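Local structure of MGS-M5 (Unidentified, 4Q3N) at residues V23-L34 / P56-Y66; V75-Q83 / R95-V104. The protein probably catalyses the NAD-dependent interconversion of L-lactate and pyruvate. All coordinates share one frame; numbering follows the deposited sequence. Where two conformers were deposited one is given.

Interaction 1: V23-L34 / P56-Y66. With ACT (acetate ion), chain G; ACT (acetate ion), chain F.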
loop_
_atom_site.group_PDB
_atom_site.type_symbol
_atom_site.label_atom_id
_atom_site.label_comp_id
_atom_site.label_asym_id
_atom_site.label_seq_id
_atom_site.Cartn_x
_atom_site.Cartn_y
_atom_site.Cartn_z
ATOM N N VAL A 23 -5.095 -10.582 4.367
ATOM C CA VAL A 23 -4.440 -10.009 5.543
ATOM C C VAL A 23 -3.194 -9.210 5.135
ATOM O O VAL A 23 -2.952 -8.104 5.644
ATOM C CB VAL A 23 -4.045 -11.090 6.545
ATOM C CG1 VAL A 23 -3.177 -10.505 7.686
ATOM C CG2 VAL A 23 -5.312 -11.736 7.119
ATOM N N ASN A 24 -2.379 -9.752 4.244
ATOM C CA ASN A 24 -1.183 -9.030 3.842
ATOM C C ASN A 24 -1.454 -7.811 2.944
ATOM O O ASN A 24 -0.644 -6.920 2.900
ATOM C CB ASN A 24 -0.258 -9.992 3.140
ATOM C CG ASN A 24 0.494 -10.859 4.158
ATOM O OD1 ASN A 24 1.482 -10.388 4.725
ATOM N ND2 ASN A 24 -0.002 -12.083 4.440
ATOM N N GLN A 25 -2.551 -7.849 2.178
ATOM C CA GLN A 25 -2.938 -6.713 1.353
ATOM C C GLN A 25 -3.848 -5.750 2.125
ATOM O O GLN A 25 -4.127 -4.686 1.619
ATOM C CB GLN A 25 -3.650 -7.179 0.056
ATOM C CG GLN A 25 -2.707 -7.955 -0.900
ATOM C CD GLN A 25 -3.315 -8.075 -2.288
ATOM O OE1 GLN A 25 -4.022 -7.149 -2.744
ATOM N NE2 GLN A 25 -3.086 -9.226 -2.972
ATOM N N GLY A 26 -4.336 -6.122 3.306
ATOM C CA GLY A 26 -5.350 -5.282 3.982
ATOM C C GLY A 26 -6.627 -5.056 3.164
ATOM O O GLY A 26 -7.176 -3.955 3.111
ATOM N N THR A 27 -7.131 -6.095 2.504
ATOM C CA THR A 27 -8.300 -5.968 1.609
ATOM C C THR A 27 -9.589 -5.558 2.275
ATOM O O THR A 27 -10.325 -4.681 1.776
ATOM C CB THR A 27 -8.561 -7.333 0.906
ATOM O OG1 THR A 27 -7.313 -7.712 0.336
ATOM C CG2 THR A 27 -9.615 -7.152 -0.210
ATOM N N VAL A 28 -9.857 -6.166 3.427
ATOM C CA VAL A 28 -11.087 -5.803 4.152
ATOM C C VAL A 28 -10.755 -5.724 5.631
ATOM O O VAL A 28 -9.696 -6.186 6.032
ATOM C CB VAL A 28 -12.233 -6.852 3.941
ATOM C CG1 VAL A 28 -12.610 -6.957 2.479
ATOM C CG2 VAL A 28 -11.787 -8.254 4.498
ATOM N N GLU A 29 -11.690 -5.184 6.414
ATOM C CA GLU A 29 -11.570 -5.111 7.856
ATOM C C GLU A 29 -11.826 -6.474 8.573
ATOM O O GLU A 29 -11.119 -6.826 9.521
ATOM C CB GLU A 29 -12.572 -4.107 8.403
ATOM C CG GLU A 29 -12.464 -3.952 9.941
ATOM C CD GLU A 29 -13.410 -2.914 10.519
ATOM O OE1 GLU A 29 -13.763 -1.928 9.800
ATOM O OE2 GLU A 29 -13.776 -3.051 11.715
ATOM N N GLU A 30 -12.883 -7.196 8.165
ATOM C CA GLU A 30 -13.377 -8.332 8.983
ATOM C C GLU A 30 -13.406 -9.629 8.204
ATOM O O GLU A 30 -13.945 -9.668 7.105
ATOM C CB GLU A 30 -14.804 -8.062 9.484
ATOM C CG GLU A 30 -15.040 -6.803 10.222
ATOM C CD GLU A 30 -16.485 -6.771 10.734
ATOM O OE1 GLU A 30 -17.322 -6.101 10.085
ATOM O OE2 GLU A 30 -16.784 -7.484 11.726
ATOM N N LEU A 31 -12.889 -10.690 8.810
ATOM C CA LEU A 31 -12.783 -11.990 8.173
ATOM C C LEU A 31 -13.357 -13.042 9.124
ATOM O O LEU A 31 -13.012 -13.023 10.312
ATOM C CB LEU A 31 -11.315 -12.262 7.885
ATOM C CG LEU A 31 -10.822 -13.485 7.163
ATOM C CD1 LEU A 31 -11.494 -13.491 5.818
ATOM C CD2 LEU A 31 -9.285 -13.438 7.051
ATOM N N VAL A 32 -14.205 -13.937 8.621
ATOM C CA VAL A 32 -14.706 -15.028 9.461
ATOM C C VAL A 32 -14.400 -16.326 8.723
ATOM O O VAL A 32 -14.668 -16.430 7.523
ATOM C CB VAL A 32 -16.194 -14.921 9.741
ATOM C CG1 VAL A 32 -16.655 -16.116 10.609
ATOM C CG2 VAL A 32 -16.554 -13.560 10.448
ATOM N N LEU A 33 -13.810 -17.285 9.429
ATOM C CA LEU A 33 -13.416 -18.557 8.847
ATOM C C LEU A 33 -14.378 -19.649 9.306
ATOM O O LEU A 33 -14.614 -19.806 10.527
ATOM C CB LEU A 33 -11.989 -18.931 9.275
ATOM C CG LEU A 33 -10.944 -17.821 9.004
ATOM C CD1 LEU A 33 -9.597 -18.333 9.507
ATOM C CD2 LEU A 33 -10.834 -17.469 7.493
ATOM N N LEU A 34 -14.940 -20.384 8.349
ATOM C CA LEU A 34 -15.854 -21.498 8.654
ATOM C C LEU A 34 -15.272 -22.800 8.138
ATOM O O LEU A 34 -14.777 -22.858 7.020
ATOM C CB LEU A 34 -17.224 -21.292 8.000
ATOM C CG LEU A 34 -18.346 -20.660 8.814
ATOM C CD1 LEU A 34 -17.880 -19.315 9.348
ATOM C CD2 LEU A 34 -19.620 -20.505 7.932
ATOM N N PRO A 56 -0.560 -4.511 7.521
ATOM C CA PRO A 56 -0.803 -3.106 7.113
ATOM C C PRO A 56 -2.134 -2.558 7.593
ATOM O O PRO A 56 -2.334 -1.356 7.545
ATOM C CB PRO A 56 -0.807 -3.171 5.562
ATOM C CG PRO A 56 -1.360 -4.587 5.280
ATOM C CD PRO A 56 -0.705 -5.457 6.400
ATOM N N ARG A 57 -3.030 -3.408 8.053
ATOM C CA ARG A 57 -4.383 -2.970 8.382
ATOM C C ARG A 57 -4.919 -3.583 9.657
ATOM O O ARG A 57 -4.675 -4.765 9.900
ATOM C CB ARG A 57 -5.368 -3.322 7.249
ATOM C CG ARG A 57 -6.750 -2.624 7.417
ATOM C CD ARG A 57 -7.719 -2.964 6.256
ATOM N NE ARG A 57 -9.027 -2.332 6.436
ATOM C CZ ARG A 57 -9.923 -2.177 5.443
ATOM N NH1 ARG A 57 -9.636 -2.636 4.227
ATOM N NH2 ARG A 57 -11.087 -1.570 5.654
ATOM N N LYS A 58 -5.636 -2.781 10.462
ATOM C CA LYS A 58 -6.325 -3.332 11.633
ATOM C C LYS A 58 -7.395 -4.277 11.084
ATOM O O LYS A 58 -8.138 -3.905 10.170
ATOM C CB LYS A 58 -6.937 -2.231 12.513
ATOM C CG LYS A 58 -7.806 -2.715 13.746
ATOM C CD LYS A 58 -9.267 -2.979 13.291
ATOM C CE LYS A 58 -10.203 -3.601 14.319
ATOM N NZ LYS A 58 -10.546 -2.625 15.338
ATOM N N MET A 59 -7.480 -5.495 11.641
ATOM C CA MET A 59 -8.533 -6.415 11.221
ATOM C C MET A 59 -9.120 -7.143 12.380
ATOM O O MET A 59 -8.490 -7.266 13.417
ATOM C CB MET A 59 -7.978 -7.467 10.222
ATOM C CG MET A 59 -7.507 -6.830 8.917
ATOM S SD MET A 59 -6.836 -8.038 7.756
ATOM C CE MET A 59 -8.306 -9.007 7.368
ATOM N N SER A 60 -10.337 -7.635 12.179
ATOM C CA SER A 60 -11.007 -8.546 13.098
ATOM C C SER A 60 -11.091 -9.906 12.416
ATOM O O SER A 60 -11.699 -10.030 11.345
ATOM C CB SER A 60 -12.406 -8.053 13.439
ATOM O OG SER A 60 -12.374 -7.057 14.429
ATOM N N ILE A 61 -10.468 -10.924 12.997
ATOM C CA ILE A 61 -10.480 -12.259 12.384
ATOM C C ILE A 61 -10.898 -13.320 13.402
ATOM O O ILE A 61 -10.363 -13.346 14.516
ATOM C CB ILE A 61 -9.082 -12.654 11.824
ATOM C CG1 ILE A 61 -8.534 -11.559 10.889
ATOM C CG2 ILE A 61 -9.149 -14.076 11.118
ATOM C CD1 ILE A 61 -7.121 -11.942 10.340
ATOM N N LYS A 62 -11.866 -14.164 13.044
ATOM C CA LYS A 62 -12.263 -15.230 13.967
ATOM C C LYS A 62 -12.777 -16.464 13.218
ATOM O O LYS A 62 -13.144 -16.379 12.040
ATOM C CB LYS A 62 -13.342 -14.728 14.912
ATOM C CG LYS A 62 -14.681 -14.664 14.262
ATOM C CD LYS A 62 -15.752 -14.118 15.235
ATOM C CE LYS A 62 -17.121 -14.104 14.548
ATOM N NZ LYS A 62 -18.208 -14.030 15.537
ATOM N N ALA A 63 -12.805 -17.626 13.889
ATOM C CA ALA A 63 -13.517 -18.775 13.326
ATOM C C ALA A 63 -14.976 -18.558 13.672
ATOM O O ALA A 63 -15.255 -18.102 14.768
ATOM C CB ALA A 63 -12.997 -20.172 13.970
ATOM N N GLY A 64 -15.922 -18.891 12.804
ATOM C CA GLY A 64 -17.314 -18.678 13.199
ATOM C C GLY A 64 -18.240 -19.770 12.715
ATOM O O GLY A 64 -17.770 -20.867 12.410
ATOM N N ASP A 65 -19.533 -19.451 12.615
ATOM C CA ASP A 65 -20.578 -20.412 12.266
ATOM C C ASP A 65 -21.397 -19.774 11.154
ATOM O O ASP A 65 -21.168 -18.641 10.818
ATOM C CB ASP A 65 -21.501 -20.727 13.457
ATOM C CG ASP A 65 -20.736 -21.044 14.735
ATOM O OD1 ASP A 65 -20.045 -22.090 14.777
ATOM O OD2 ASP A 65 -20.841 -20.252 15.707
ATOM N N TYR A 66 -22.414 -20.459 10.655
ATOM C CA TYR A 66 -23.157 -19.923 9.530
ATOM C C TYR A 66 -23.901 -18.642 9.896
ATOM O O TYR A 66 -24.063 -17.765 9.049
ATOM C CB TYR A 66 -24.130 -20.992 8.981
ATOM C CG TYR A 66 -23.386 -21.924 8.051
ATOM C CD1 TYR A 66 -22.946 -21.473 6.815
ATOM C CD2 TYR A 66 -23.076 -23.232 8.430
ATOM C CE1 TYR A 66 -22.242 -22.302 5.963
ATOM C CE2 TYR A 66 -22.382 -24.083 7.573
ATOM C CZ TYR A 66 -21.977 -23.608 6.337
ATOM O OH TYR A 66 -21.267 -24.396 5.479
HETATM C C ACT G . -12.340 -1.503 2.103
HETATM O O ACT G . -11.166 -1.066 2.251
HETATM O OXT ACT G . -12.965 -1.876 3.134
HETATM C CH3 ACT G . -12.956 -1.573 0.741
HETATM C C ACT F . -8.766 -3.617 18.252
HETATM O O ACT F . -8.305 -4.611 18.914
HETATM O OXT ACT F . -9.884 -3.101 18.580
HETATM C CH3 ACT F . -8.024 -3.060 17.070
HETATM O O HOH W 1 -3.220 -6.312 7.954
HETATM O O HOH W 2 -12.767 -0.435 7.747
HETATM O O HOH W 3 -14.116 -5.194 13.372
#
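Two parallel strands at one edge of the Rossmann sheet, Glu-30 to Leu-34 and Ser-60 to Ala-63, form the core of this contact, the two ends of a beta-alpha-beta unit. Their backbones alternate as donor and acceptor, from Ser-60 N to Glu-29 O (2.9 Å) through to Gly-64 N on Leu-33 O (2.8 Å). Gly-64 suits its place because a CB there would clash with Val-32 CG1.

On one face, Leu-31 and Ile-61 lie side by side, CD2 to CG2, while Ile-61 CD1 reaches Val-23 CG2 on helix 13-25 at 3.7 Å. Met-59 turns at chi3 (66°), which brings CE to 3.4 Å from Val-28 O, with SD against Val-23 CA; an unbranched thioether suits this path along backbone. At the far end of the contact, CD2 of Leu-34, the last residue of strand 30-34, sits over a face of the Tyr-66 ring, 3.9 Å from its centroid, a CH-pi contact.

Before strand 60-63, Arg-57 runs extended past Gly-26, the C-prime residue of a Schellman motif, where positive phi favours glycine and a CB would crowd Arg-57 CB. Arg-57 NH1 donates to Gly-26 O (3.0 Å, 162° at the hydrogen), which lies in the guanidinium plane. Glu-29 N lies over the centre of one guanidinium face, and an acetate, probably from the crystallisation liquor, accepts from NH1 and NH2. A leucine in place of Arg-57 would probably leave Gly-26 O without this donor and the turn less firmly tied. Water 2 links Arg-57 NH2 to Glu-29 OE1, which also forms a salt bridge to Arg-2 of a neighbouring subunit.

Strand 30-34 is bonded on its other side to strand 5-9, helices 13-25 and 38-49 pack on the Leu-31 and Leu-33 face, and strand 60-63 is the outermost within the chain.

Interaction 2: V75-Q83 / R95-V104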
loop_
_atom_site.group_PDB
_atom_site.type_symbol
_atom_site.label_atom_id
_atom_site.label_comp_id
_atom_site.label_asym_id
_atom_site.label_seq_id
_atom_site.Cartn_x
_atom_site.Cartn_y
_atom_site.Cartn_z
ATOM N N VAL A 75 -19.484 -14.073 0.644
ATOM C CA VAL A 75 -19.070 -15.380 1.195
ATOM C C VAL A 75 -18.336 -16.087 0.087
ATOM O O VAL A 75 -18.862 -16.188 -1.042
ATOM C CB VAL A 75 -20.275 -16.229 1.676
ATOM C CG1 VAL A 75 -19.779 -17.607 2.149
ATOM C CG2 VAL A 75 -21.065 -15.477 2.795
ATOM N N VAL A 76 -17.139 -16.566 0.403
ATOM C CA VAL A 76 -16.314 -17.260 -0.572
ATOM C C VAL A 76 -16.321 -18.742 -0.249
ATOM O O VAL A 76 -15.894 -19.145 0.832
ATOM C CB VAL A 76 -14.881 -16.740 -0.569
ATOM C CG1 VAL A 76 -14.005 -17.437 -1.683
ATOM C CG2 VAL A 76 -14.901 -15.143 -0.780
ATOM N N ILE A 77 -16.823 -19.548 -1.172
ATOM C CA ILE A 77 -16.957 -20.988 -0.910
ATOM C C ILE A 77 -15.822 -21.776 -1.564
ATOM O O ILE A 77 -15.635 -21.722 -2.781
ATOM C CB ILE A 77 -18.305 -21.531 -1.426
ATOM C CG1 ILE A 77 -19.466 -20.711 -0.817
ATOM C CG2 ILE A 77 -18.406 -23.074 -1.168
ATOM C CD1 ILE A 77 -20.818 -20.975 -1.482
ATOM N N THR A 78 -15.070 -22.495 -0.746
ATOM C CA THR A 78 -13.934 -23.311 -1.243
ATOM C C THR A 78 -14.150 -24.803 -0.881
ATOM O O THR A 78 -13.350 -25.643 -1.225
ATOM C CB THR A 78 -12.588 -22.823 -0.652
ATOM O OG1 THR A 78 -12.443 -23.346 0.684
ATOM C CG2 THR A 78 -12.512 -21.274 -0.630
ATOM N N ALA A 79 -15.250 -25.118 -0.197
ATOM C CA ALA A 79 -15.525 -26.489 0.257
ATOM C C ALA A 79 -15.734 -27.471 -0.863
ATOM O O ALA A 79 -16.269 -27.120 -1.923
ATOM C CB ALA A 79 -16.768 -26.501 1.149
ATOM N N GLY A 80 -15.414 -28.736 -0.593
ATOM C CA GLY A 80 -15.661 -29.792 -1.553
ATOM C C GLY A 80 -14.857 -31.036 -1.211
ATOM O O GLY A 80 -14.180 -31.089 -0.169
ATOM N N VAL A 81 -14.915 -32.026 -2.100
ATOM C CA VAL A 81 -14.301 -33.314 -1.835
ATOM C C VAL A 81 -13.444 -33.803 -2.989
ATOM O O VAL A 81 -13.604 -33.371 -4.131
ATOM C CB VAL A 81 -15.371 -34.390 -1.550
ATOM C CG1 VAL A 81 -15.931 -34.233 -0.168
ATOM C CG2 VAL A 81 -16.477 -34.351 -2.603
ATOM N N ASN A 82 -12.566 -34.758 -2.694
ATOM C CA ASN A 82 -11.732 -35.346 -3.728
ATOM C C ASN A 82 -12.231 -36.709 -4.152
ATOM O O ASN A 82 -12.830 -37.440 -3.368
ATOM C CB ASN A 82 -10.288 -35.436 -3.251
ATOM C CG ASN A 82 -9.621 -34.071 -3.155
ATOM O OD1 ASN A 82 -9.941 -33.147 -3.912
ATOM N ND2 ASN A 82 -8.684 -33.944 -2.225
ATOM N N GLN A 83 -11.985 -37.039 -5.409
ATOM C CA GLN A 83 -12.334 -38.335 -5.962
ATOM C C GLN A 83 -11.839 -39.509 -5.103
ATOM O O GLN A 83 -10.686 -39.545 -4.706
ATOM C CB GLN A 83 -11.763 -38.456 -7.365
ATOM C CG GLN A 83 -12.165 -39.725 -8.032
ATOM C CD GLN A 83 -11.629 -39.812 -9.428
ATOM O OE1 GLN A 83 -10.792 -39.004 -9.828
ATOM N NE2 GLN A 83 -12.106 -40.800 -10.192
ATOM N N ARG A 95 -21.458 -35.535 -5.762
ATOM C CA ARG A 95 -21.115 -35.345 -4.353
ATOM C C ARG A 95 -20.721 -33.876 -4.099
ATOM O O ARG A 95 -21.134 -33.305 -3.098
ATOM C CB ARG A 95 -19.980 -36.255 -3.909
ATOM C CG ARG A 95 -20.378 -37.600 -3.445
ATOM C CD ARG A 95 -19.142 -38.473 -3.352
ATOM N NE ARG A 95 -18.290 -38.093 -2.235
ATOM C CZ ARG A 95 -16.970 -38.001 -2.280
ATOM N NH1 ARG A 95 -16.313 -38.242 -3.401
ATOM N NH2 ARG A 95 -16.306 -37.675 -1.184
ATOM N N ASN A 96 -19.928 -33.273 -4.982
ATOM C CA ASN A 96 -19.604 -31.842 -4.815
ATOM C C ASN A 96 -20.821 -30.913 -4.959
ATOM O O ASN A 96 -20.973 -29.946 -4.213
ATOM C CB ASN A 96 -18.498 -31.410 -5.793
ATOM C CG ASN A 96 -17.114 -31.850 -5.326
ATOM O OD1 ASN A 96 -16.618 -31.391 -4.293
ATOM N ND2 ASN A 96 -16.496 -32.755 -6.072
ATOM N N ALA A 97 -21.702 -31.196 -5.907
ATOM C CA ALA A 97 -22.930 -30.415 -5.983
ATOM C C ALA A 97 -23.747 -30.470 -4.677
ATOM O O ALA A 97 -24.331 -29.471 -4.272
ATOM C CB ALA A 97 -23.757 -30.895 -7.126
ATOM N N GLU A 98 -23.803 -31.639 -4.021
ATOM C CA GLU A 98 -24.563 -31.747 -2.779
ATOM C C GLU A 98 -23.884 -30.978 -1.648
ATOM O O GLU A 98 -24.556 -30.385 -0.793
ATOM C CB GLU A 98 -24.777 -33.224 -2.374
ATOM C CG GLU A 98 -25.941 -33.838 -3.102
ATOM C CD GLU A 98 -27.269 -33.225 -2.705
ATOM O OE1 GLU A 98 -27.421 -32.878 -1.516
ATOM O OE2 GLU A 98 -28.158 -33.083 -3.580
ATOM N N ILE A 99 -22.555 -30.944 -1.665
ATOM C CA ILE A 99 -21.856 -30.156 -0.664
ATOM C C ILE A 99 -22.182 -28.659 -0.837
ATOM O O ILE A 99 -22.525 -27.978 0.126
ATOM C CB ILE A 99 -20.347 -30.409 -0.730
ATOM C CG1 ILE A 99 -20.057 -31.803 -0.138
ATOM C CG2 ILE A 99 -19.566 -29.317 0.039
ATOM C CD1 ILE A 99 -18.644 -32.202 -0.401
ATOM N N ILE A 100 -22.077 -28.165 -2.067
ATOM C CA ILE A 100 -22.369 -26.760 -2.368
ATOM C C ILE A 100 -23.810 -26.433 -1.975
ATOM O O ILE A 100 -24.080 -25.420 -1.343
ATOM C CB ILE A 100 -22.129 -26.473 -3.864
ATOM C CG1 ILE A 100 -20.646 -26.687 -4.191
ATOM C CG2 ILE A 100 -22.561 -25.096 -4.252
ATOM C CD1 ILE A 100 -19.694 -25.707 -3.469
ATOM N N LYS A 101 -24.738 -27.307 -2.346
ATOM C CA LYS A 101 -26.126 -27.103 -1.996
ATOM C C LYS A 101 -26.259 -26.930 -0.497
ATOM O O LYS A 101 -26.875 -26.012 -0.032
ATOM C CB LYS A 101 -26.978 -28.290 -2.462
ATOM C CG LYS A 101 -28.416 -28.210 -2.010
ATOM C CD LYS A 101 -29.250 -29.352 -2.594
ATOM C CE LYS A 101 -30.675 -29.276 -2.103
ATOM N NZ LYS A 101 -31.476 -30.378 -2.748
ATOM N N THR A 102 -25.702 -27.854 0.270
ATOM C CA THR A 102 -25.783 -27.761 1.727
ATOM C C THR A 102 -25.141 -26.484 2.279
ATOM O O THR A 102 -25.704 -25.852 3.136
ATOM C CB THR A 102 -25.131 -28.974 2.353
ATOM O OG1 THR A 102 -25.892 -30.113 1.953
ATOM C CG2 THR A 102 -25.118 -28.892 3.885
ATOM N N VAL A 103 -23.960 -26.121 1.794
ATOM C CA VAL A 103 -23.322 -24.884 2.231
ATOM C C VAL A 103 -24.228 -23.687 1.951
ATOM O O VAL A 103 -24.455 -22.832 2.796
ATOM C CB VAL A 103 -21.980 -24.678 1.531
ATOM C CG1 VAL A 103 -21.467 -23.211 1.763
ATOM C CG2 VAL A 103 -20.983 -25.691 2.062
ATOM N N VAL A 104 -24.751 -23.632 0.741
ATOM C CA VAL A 104 -25.525 -22.496 0.335
ATOM C C VAL A 104 -26.833 -22.380 1.120
ATOM O O VAL A 104 -27.183 -21.280 1.567
ATOM C CB VAL A 104 -25.736 -22.574 -1.172
ATOM C CG1 VAL A 104 -26.880 -21.675 -1.604
ATOM C CG2 VAL A 104 -24.402 -22.194 -1.840
#
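Val-81, in the loop that follows strand 74-77, spreads its three side-chain carbons over three residues of helix 89-109. Its CB lies 3.4 Å from Arg-95 NH2. From there CG1, placed opposite the carbonyl carbon (chi1 -76°), presses on Ile-99 CD1 at 3.4 Å, tighter than usual for two carbons. CG2 covers one face of the Arg-95 guanidinium, offset toward its rim, and also touches Asn-96 OD1. A branched valine is thus wide enough to meet an apolar tip and a flat cation together.

The backbone of the same residue is held too: Val-81 N donates to Asn-96 OD1 at 2.8 Å with 165° at the hydrogen, the donor tilted 19° from the plane of the Asn-96 side-chain amide. An asparagine suits this helix position, since its short amide gives the loop an acceptor. Next to it Gly-80 passes close by, where a CB would clash with that oxygen.

Toward the strand the contact is mainly aliphatic. Ile-77 CG2 meets Ile-100 CD1 at 3.7 Å, its CD1 packs against Val-104 CG2, and it meets Val-103 tip to tip. Ala-79, small enough for a close approach, sets CB 4.1 Å from Ile-99 CG2.

Arg-95 is salt-bridged to Glu-87. Helix 89-109 runs nearly antiparallel to strand 74-77 as the crossover to strand 115-118; strand 74-77 lies between strands 5-9 and 115-118, and helix 123-134 packs beside Ile-100.

Both interactions belong to the same parallel sheet, and each joins elements of its own beta-alpha-beta unit, 30-34/38-49/60-63 and 74-77/89-109/115-118. Both are partly buried. Interaction 1 pairs its unit's two strands at the sheet edge, so backbone hydrogen bonds dominate, with charged groups, waters and other subunits around its outer end. Interaction 2 sets a crossover helix against a central strand and runs from that buried strand end to an exposed loop: branched aliphatic side chains give way to one side-chain-to-backbone bond, and no other chain of the assembly touches it. The two meet where Tyr-66 OH packs 3.7 Å from Val-103 CG2, although their centres lie about 22 Å apart.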